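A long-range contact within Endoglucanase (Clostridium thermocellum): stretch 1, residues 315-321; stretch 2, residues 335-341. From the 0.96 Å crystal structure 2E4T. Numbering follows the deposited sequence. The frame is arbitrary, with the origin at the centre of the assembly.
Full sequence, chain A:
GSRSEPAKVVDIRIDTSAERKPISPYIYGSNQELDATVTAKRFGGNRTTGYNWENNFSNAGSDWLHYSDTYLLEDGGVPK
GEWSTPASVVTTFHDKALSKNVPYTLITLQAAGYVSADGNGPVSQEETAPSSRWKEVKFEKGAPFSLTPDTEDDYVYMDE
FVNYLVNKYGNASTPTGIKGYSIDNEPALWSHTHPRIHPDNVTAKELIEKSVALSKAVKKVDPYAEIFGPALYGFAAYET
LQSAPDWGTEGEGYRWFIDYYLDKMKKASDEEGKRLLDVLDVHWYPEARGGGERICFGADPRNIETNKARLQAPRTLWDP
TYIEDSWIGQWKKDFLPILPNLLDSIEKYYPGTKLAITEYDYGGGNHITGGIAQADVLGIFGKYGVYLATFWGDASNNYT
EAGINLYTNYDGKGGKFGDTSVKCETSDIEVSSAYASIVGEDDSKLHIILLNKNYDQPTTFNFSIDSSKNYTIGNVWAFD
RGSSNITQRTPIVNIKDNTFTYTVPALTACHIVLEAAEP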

# COMPACT_ATOMS: atom_id res chain seq x y z
N ARG A 315 -12.41 7.25 -7.89
CA ARG A 315 -12.39 8.68 -8.17
C ARG A 315 -12.21 9.52 -6.91
O ARG A 315 -11.72 10.65 -7.00
N THR A 316 -12.59 9.01 -5.73
CA THR A 316 -12.33 9.79 -4.51
C THR A 316 -10.83 10.02 -4.29
O THR A 316 -10.44 10.95 -3.59
N LEU A 317 -10.00 9.14 -4.88
CA LEU A 317 -8.57 9.31 -4.77
C LEU A 317 -8.06 10.60 -5.45
O LEU A 317 -7.06 11.16 -5.00
N TRP A 318 -8.69 11.00 -6.59
CA TRP A 318 -8.07 12.01 -7.44
C TRP A 318 -9.02 13.07 -7.98
O TRP A 318 -8.52 14.14 -8.40
N ASP A 319 -10.32 12.79 -8.11
CA ASP A 319 -11.19 13.59 -8.97
C ASP A 319 -11.95 14.59 -8.11
O ASP A 319 -12.82 14.19 -7.30
N PRO A 320 -11.68 15.91 -8.26
CA PRO A 320 -12.40 16.87 -7.41
C PRO A 320 -13.89 16.92 -7.69
O PRO A 320 -14.64 17.44 -6.79
N THR A 321 -14.36 16.41 -8.81
CA THR A 321 -15.78 16.49 -9.10
C THR A 321 -16.59 15.35 -8.47
O THR A 321 -17.83 15.36 -8.56
N PHE A 335 -11.15 17.75 2.50
CA PHE A 335 -9.97 16.87 2.43
C PHE A 335 -10.00 15.95 1.22
O PHE A 335 -9.15 15.05 1.11
N LEU A 336 -10.98 16.15 0.31
CA LEU A 336 -11.12 15.32 -0.89
C LEU A 336 -10.82 16.19 -2.11
O LEU A 336 -11.13 17.40 -2.12
N PRO A 337 -10.25 15.61 -3.18
CA PRO A 337 -9.88 14.20 -3.31
C PRO A 337 -8.67 13.88 -2.44
O PRO A 337 -7.82 14.76 -2.16
N ILE A 338 -8.55 12.64 -1.96
CA ILE A 338 -7.62 12.38 -0.87
C ILE A 338 -6.16 12.40 -1.30
O ILE A 338 -5.33 12.93 -0.55
N LEU A 339 -5.78 11.84 -2.47
CA LEU A 339 -4.37 11.84 -2.80
C LEU A 339 -3.84 13.27 -3.00
O LEU A 339 -2.78 13.58 -2.45
N PRO A 340 -4.52 14.14 -3.74
CA PRO A 340 -3.99 15.52 -3.86
C PRO A 340 -3.92 16.22 -2.52
O PRO A 340 -3.02 17.03 -2.30
N ASN A 341 -4.87 15.95 -1.61
CA ASN A 341 -4.78 16.57 -0.27
C ASN A 341 -3.53 16.08 0.49
O ASN A 341 -2.84 16.89 1.13

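The two stretches meet where the segment beginning at Arg315 lies against the first turn of the helix that follows Pro337, and together they bury 375 Å² of surface. Arg315 opens stretch 1 without touching stretch 2: its CA-to-CB bond points away, and the side chain (chi1 m, chi2 t, chi3 p) reaches Asp319, four residues on, forming a salt bridge in which NE and NH2 of Arg315 lie 2.8 and 2.9 Å from OD2 of Asp319.

Thr316 makes the first contact. Its CB projects sideways, and in the m rotamer CG2 of Thr316 rests 3.8 Å from CD2 of Leu336, whose m,t side chain also leaves sideways but brings its end nearer to stretch 1. The hydroxyl of Thr316 finds its partner elsewhere in the structure. The carbonyl takes the polar role here: O of Thr316 accepts a hydrogen bond from N of Ile338 at 3.0 Å.

Leu317 gives up the most surface to the contact. Although its CB points away overall, that atom still touches stretch 2, with CB of Leu317 3.9 Å from CD1 of Leu339. The m,t rotamer then places CD2 of Leu317 3.8 Å from CG2 of Ile338. Leu339 is likewise m,t, whereas Ile338 adopts t,p and its end leads away. The backbone repeats the preceding pattern one residue on, as N of Leu339 donates to O of Leu317 at 2.9 Å. Amides in the first turn of a helix lack acceptors from earlier within that helix, so the two carbonyls of stretch 1 satisfy them. The same O of Leu317 lies 3.1 Å from CD of Pro340, a ring with no amide hydrogen to offer.

The CA-to-CB bond of Trp318 points away (chi1 p), and its backbone meets Pro337, whose CB points toward stretch 1; C of Trp318 and CB of Pro337 are 3.4 Å apart. Pro337, preceded by a cis peptide bond, occupies the N-cap position, and its carbonyl O accepts a 2.9 Å hydrogen bond from ND2 of Asn341.

The CA-to-CB bond of Asp319 also points away, with chi1 t, and the residue touches Pro337 through its backbone, N of Asp319 lying 3.6 Å from CB of Pro337. Its carboxylate instead braces stretch 1: besides the salt bridge, OD1 of Asp319 accepts hydrogen bonds from N and OG1 of Thr321 at 2.9 and 2.7 Å. Pro320, an exposed residue, adds the last contact, with CB of Pro320 4.2 Å from CD of Pro337. The CA-to-CB bond of Thr321, in the p rotamer, points away, and the residue makes no contact with stretch 2.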

# COMPACT_ATOMS: atom_id res chain seq x y z
CB ARG A 315 -13.63 9.06 -8.97
CG ARG A 315 -13.58 8.52 -10.38
CD ARG A 315 -14.92 8.61 -11.10
NE ARG A 315 -15.32 10.03 -11.22
CZ ARG A 315 -16.55 10.40 -11.54
NH1 ARG A 315 -17.53 9.49 -11.77
NH2 ARG A 315 -16.81 11.72 -11.59
CB THR A 316 -12.97 9.07 -3.31
OG1 THR A 316 -14.36 9.01 -3.59
CG2 THR A 316 -12.68 9.74 -1.99
CB LEU A 317 -7.82 8.11 -5.35
CG LEU A 317 -8.07 6.79 -4.62
CD1 LEU A 317 -7.45 5.62 -5.41
CD2 LEU A 317 -7.49 6.81 -3.20
CB TRP A 318 -7.34 11.34 -8.65
CG TRP A 318 -8.30 10.67 -9.59
CD1 TRP A 318 -8.76 9.37 -9.55
CD2 TRP A 318 -8.94 11.26 -10.74
NE1 TRP A 318 -9.64 9.13 -10.58
CE2 TRP A 318 -9.78 10.28 -11.30
CE3 TRP A 318 -8.89 12.55 -11.32
CZ2 TRP A 318 -10.56 10.52 -12.44
CZ3 TRP A 318 -9.71 12.79 -12.42
CH2 TRP A 318 -10.53 11.79 -12.98
CB ASP A 319 -12.19 12.63 -9.64
CG ASP A 319 -13.25 13.28 -10.47
OD1 ASP A 319 -13.23 14.54 -10.66
OD2 ASP A 319 -14.15 12.55 -10.92
CB PRO A 320 -11.73 18.21 -7.75
CG PRO A 320 -11.16 18.04 -9.10
CD PRO A 320 -10.74 16.55 -9.18
CB THR A 321 -16.05 16.48 -10.63
OG1 THR A 321 -15.81 15.18 -11.19
CG2 THR A 321 -15.21 17.55 -11.36
CB PHE A 335 -9.85 16.06 3.72
CG PHE A 335 -9.65 16.92 4.93
CD1 PHE A 335 -8.36 17.35 5.28
CD2 PHE A 335 -10.73 17.30 5.74
CE1 PHE A 335 -8.18 18.14 6.38
CE2 PHE A 335 -10.53 18.09 6.88
CZ PHE A 335 -9.26 18.50 7.19
CB LEU A 336 -12.52 14.76 -1.00
CG LEU A 336 -12.92 13.85 0.15
CD1 LEU A 336 -14.36 13.34 -0.07
CD2 LEU A 336 -11.92 12.68 0.32
CB PRO A 337 -9.56 14.05 -4.79
CG PRO A 337 -9.13 15.46 -5.24
CD PRO A 337 -9.98 16.39 -4.41
CB ILE A 338 -8.01 11.08 -0.09
CG1 ILE A 338 -7.22 10.96 1.21
CG2 ILE A 338 -7.89 9.83 -0.92
CD1 ILE A 338 -7.53 12.04 2.24
CB LEU A 339 -4.01 10.93 -3.97
CG LEU A 339 -4.36 9.45 -3.79
CD1 LEU A 339 -3.99 8.69 -5.06
CD2 LEU A 339 -3.69 8.83 -2.56
CB PRO A 340 -5.00 16.18 -4.87
CG PRO A 340 -5.44 15.01 -5.73
CD PRO A 340 -5.64 13.90 -4.70
CB ASN A 341 -6.07 16.39 0.52
CG ASN A 341 -7.05 17.48 0.19
OD1 ASN A 341 -7.07 18.52 0.87
ND2 ASN A 341 -7.83 17.33 -0.86